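Local coordinates for chromosome-partitioning protein ParB (PDB 6S6H) that binds the centromeric parS site and DNA at the replication origin, and takes part in chromosome partition, seen here as its DNA-binding domain, at residues Glu6-Ile10 / Leu30-Arg36. Numbering follows the deposited sequence.
Sequences EIGII and LMEKFER
Glu6 lies flat against Phe34 where helix 4-11 runs antiparallel to the last turns of helix 20-34, two helices of the all-helical ParB DNA-binding domain with its helix-turn-helix family sequence. The segment axes come no closer than 11.9 Å, and long side chains span that gap. CG of Glu6 sits over the middle of the Phe34 ring, 3.5 Å from its centroid, a CH-pi contact made almost along the ring normal. Because the glutamate chain is extended beyond CG (chi2 -175°), it runs on over the same face, and its carboxylate stacks only 9° from the ring plane. A methylene chain ending in a charge suits this place: the carbons cover the aromatic face while OE2 meets NH1 of Arg36 in a salt bridge, modelled too short for its exact geometry to be trusted. Glu35, with positive phi, belongs to a Schellman motif, and Arg36, just beyond it, reaches back toward helix 4-11. Its chain bends at chi3 (88°), and Ile10 CD1 covers one guanidinium face, lying 3.6 Å from Arg36 NE. That NE also bonds Asn40, tying the arginine to helix 38-45. Ile10 CD1 also lies at the edge of the Phe34 ring, a looser contact at 4.4 Å from Phe34 CD2. One turn before Phe34, branched Leu30 reaches both Ile9 and Ile10, its CD2 3.8 Å from CG2 of Ile9 and its CD1 4.2 Å from CG1 of Ile10.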
ATOM      1  N   GLU B   6      -6.827  -4.326 -25.848  1.00 54.39           N
ATOM      2  CA  GLU B   6      -5.690  -3.602 -25.208  1.00 53.32           C
ATOM      3  C   GLU B   6      -6.112  -3.108 -23.820  1.00 52.20           C
ATOM      4  O   GLU B   6      -5.327  -3.281 -22.871  1.00 51.03           O
ATOM      5  CB  GLU B   6      -5.245  -2.394 -26.037  1.00 53.97           C
ATOM      6  CG  GLU B   6      -4.620  -2.755 -27.370  1.00 54.95           C
ATOM      7  CD  GLU B   6      -4.075  -1.572 -28.157  1.00 55.49           C
ATOM      8  OE1 GLU B   6      -3.587  -1.793 -29.284  1.00 55.99           O
ATOM      9  OE2 GLU B   6      -4.136  -0.436 -27.644  1.00 55.02           O
ATOM     10  N   ILE B   7      -7.301  -2.506 -23.723  1.00 52.78           N
ATOM     11  CA  ILE B   7      -7.815  -1.846 -22.485  1.00 52.32           C
ATOM     12  C   ILE B   7      -7.956  -2.897 -21.377  1.00 51.13           C
ATOM     13  O   ILE B   7      -7.453  -2.647 -20.266  1.00 49.76           O
ATOM     14  CB  ILE B   7      -9.132  -1.095 -22.768  1.00 53.90           C
ATOM     15  CG1 ILE B   7      -8.867   0.170 -23.590  1.00 54.84           C
ATOM     16  CG2 ILE B   7      -9.876  -0.781 -21.476  1.00 53.46           C
ATOM     17  CD1 ILE B   7     -10.111   0.876 -24.081  1.00 56.45           C
ATOM     18  N   GLY B   8      -8.611  -4.021 -21.677  1.00 51.40           N
ATOM     19  CA  GLY B   8      -8.825  -5.131 -20.728  1.00 50.88           C
ATOM     20  C   GLY B   8      -7.513  -5.684 -20.193  1.00 49.62           C
ATOM     21  O   GLY B   8      -7.439  -5.954 -18.979  1.00 49.04           O
ATOM     22  N   ILE B   9      -6.515  -5.846 -21.066  1.00 49.44           N
ATOM     23  CA  ILE B   9      -5.161  -6.379 -20.721  1.00 48.59           C
ATOM     24  C   ILE B   9      -4.480  -5.409 -19.749  1.00 47.69           C
ATOM     25  O   ILE B   9      -3.932  -5.885 -18.736  1.00 47.28           O
ATOM     26  CB  ILE B   9      -4.319  -6.612 -21.993  1.00 48.77           C
ATOM     27  CG1 ILE B   9      -4.877  -7.768 -22.826  1.00 49.94           C
ATOM     28  CG2 ILE B   9      -2.852  -6.830 -21.650  1.00 47.89           C
ATOM     29  CD1 ILE B   9      -4.347  -7.815 -24.236  1.00 50.82           C
ATOM     30  N   ILE B  10      -4.515  -4.108 -20.055  1.00 47.79           N
ATOM     31  CA  ILE B  10      -3.912  -3.028 -19.215  1.00 47.35           C
ATOM     32  C   ILE B  10      -4.619  -3.012 -17.854  1.00 47.05           C
ATOM     33  O   ILE B  10      -3.918  -3.003 -16.823  1.00 46.00           O
ATOM     34  CB  ILE B  10      -3.985  -1.664 -19.936  1.00 47.64           C
ATOM     35  CG1 ILE B  10      -3.087  -1.639 -21.177  1.00 47.88           C
ATOM     36  CG2 ILE B  10      -3.648  -0.525 -18.984  1.00 47.04           C
ATOM     37  CD1 ILE B  10      -3.451  -0.577 -22.189  1.00 48.79           C
ATOM     38  N   LEU B  30       3.677  -3.060 -22.622  1.00 45.59           N
ATOM     39  CA  LEU B  30       2.352  -2.658 -23.173  1.00 45.84           C
ATOM     40  C   LEU B  30       2.420  -1.222 -23.717  1.00 45.80           C
ATOM     41  O   LEU B  30       1.862  -0.984 -24.808  1.00 46.62           O
ATOM     42  CB  LEU B  30       1.281  -2.801 -22.085  1.00 45.38           C
ATOM     43  CG  LEU B  30       1.009  -4.231 -21.611  1.00 45.46           C
ATOM     44  CD1 LEU B  30       0.101  -4.235 -20.392  1.00 44.91           C
ATOM     45  CD2 LEU B  30       0.411  -5.090 -22.717  1.00 46.40           C
ATOM     46  N   MET B  31       3.070  -0.307 -22.992  1.00 45.06           N
ATOM     47  CA  MET B  31       3.319   1.093 -23.440  1.00 45.44           C
ATOM     48  C   MET B  31       4.023   1.072 -24.800  1.00 46.12           C
ATOM     49  O   MET B  31       3.545   1.765 -25.722  1.00 46.36           O
ATOM     50  CB  MET B  31       4.194   1.856 -22.442  1.00 44.41           C
ATOM     51  CG  MET B  31       3.420   2.421 -21.272  1.00 44.02           C
ATOM     52  SD  MET B  31       4.470   3.366 -20.142  1.00 43.60           S
ATOM     53  CE  MET B  31       5.045   4.678 -21.222  1.00 43.98           C
ATOM     54  N   GLU B  32       5.111   0.302 -24.903  1.00 46.42           N
ATOM     55  CA  GLU B  32       5.901   0.105 -26.146  1.00 47.81           C
ATOM     56  C   GLU B  32       4.976  -0.366 -27.275  1.00 49.13           C
ATOM     57  O   GLU B  32       4.764   0.405 -28.232  1.00 50.59           O
ATOM     58  CB  GLU B  32       6.999  -0.941 -25.944  1.00 47.94           C
ATOM     59  CG  GLU B  32       8.236  -0.439 -25.230  1.00 47.73           C
ATOM     60  CD  GLU B  32       9.389  -1.429 -25.267  1.00 48.28           C
ATOM     61  OE1 GLU B  32      10.069  -1.571 -24.230  1.00 47.93           O
ATOM     62  OE2 GLU B  32       9.606  -2.058 -26.336  1.00 49.34           O
ATOM     63  N   LYS B  33       4.434  -1.579 -27.143  1.00 49.36           N
ATOM     64  CA  LYS B  33       3.783  -2.337 -28.245  1.00 50.69           C
ATOM     65  C   LYS B  33       2.483  -1.646 -28.675  1.00 51.48           C
ATOM     66  O   LYS B  33       2.221  -1.623 -29.889  1.00 53.00           O
ATOM     67  CB  LYS B  33       3.549  -3.792 -27.824  1.00 50.45           C
ATOM     68  CG  LYS B  33       2.639  -4.595 -28.735  1.00 52.03           C
ATOM     69  CD  LYS B  33       3.127  -4.730 -30.159  1.00 53.50           C
ATOM     70  CE  LYS B  33       2.076  -5.336 -31.062  1.00 54.85           C
ATOM     71  NZ  LYS B  33       2.672  -5.931 -32.282  1.00 56.09           N
ATOM     72  N   PHE B  34       1.696  -1.111 -27.735  1.00 51.21           N
ATOM     73  CA  PHE B  34       0.416  -0.410 -28.030  1.00 51.99           C
ATOM     74  C   PHE B  34       0.660   1.095 -28.180  1.00 52.04           C
ATOM     75  O   PHE B  34      -0.316   1.827 -28.451  1.00 52.27           O
ATOM     76  CB  PHE B  34      -0.635  -0.692 -26.955  1.00 51.50           C
ATOM     77  CG  PHE B  34      -0.976  -2.146 -26.758  1.00 51.66           C
ATOM     78  CD1 PHE B  34      -0.869  -3.060 -27.796  1.00 52.51           C
ATOM     79  CD2 PHE B  34      -1.440  -2.599 -25.532  1.00 51.28           C
ATOM     80  CE1 PHE B  34      -1.193  -4.394 -27.602  1.00 52.74           C
ATOM     81  CE2 PHE B  34      -1.768  -3.933 -25.344  1.00 51.33           C
ATOM     82  CZ  PHE B  34      -1.641  -4.828 -26.378  1.00 51.96           C
ATOM     83  N   GLU B  35       1.912   1.533 -28.005  1.00 51.85           N
ATOM     84  CA  GLU B  35       2.359   2.933 -28.240  1.00 52.32           C
ATOM     85  C   GLU B  35       1.488   3.875 -27.401  1.00 51.69           C
ATOM     86  O   GLU B  35       0.874   4.791 -27.979  1.00 52.67           O
ATOM     87  CB  GLU B  35       2.290   3.257 -29.733  1.00 54.05           C
ATOM     88  CG  GLU B  35       3.043   2.267 -30.598  1.00 55.03           C
ATOM     89  CD  GLU B  35       2.896   2.531 -32.084  1.00 57.14           C
ATOM     90  OE1 GLU B  35       2.240   1.713 -32.761  1.00 58.90           O
ATOM     91  OE2 GLU B  35       3.427   3.558 -32.555  1.00 57.72           O
ATOM     92  N   ARG B  36       1.432   3.632 -26.090  1.00 50.37           N
ATOM     93  CA  ARG B  36       0.603   4.401 -25.125  1.00 50.14           C
ATOM     94  C   ARG B  36       1.534   5.086 -24.122  1.00 48.66           C
ATOM     95  O   ARG B  36       2.588   4.503 -23.804  1.00 48.26           O
ATOM     96  CB  ARG B  36      -0.410   3.474 -24.443  1.00 50.49           C
ATOM     97  CG  ARG B  36      -1.291   2.700 -25.416  1.00 51.75           C
ATOM     98  CD  ARG B  36      -2.187   1.673 -24.746  1.00 51.84           C
ATOM     99  NE  ARG B  36      -3.461   2.251 -24.336  1.00 52.20           N
ATOM    100  CZ  ARG B  36      -4.645   2.011 -24.895  1.00 52.92           C
ATOM    101  NH1 ARG B  36      -4.767   1.169 -25.907  1.00 53.61           N
ATOM    102  NH2 ARG B  36      -5.718   2.617 -24.420  1.00 53.49           N
TER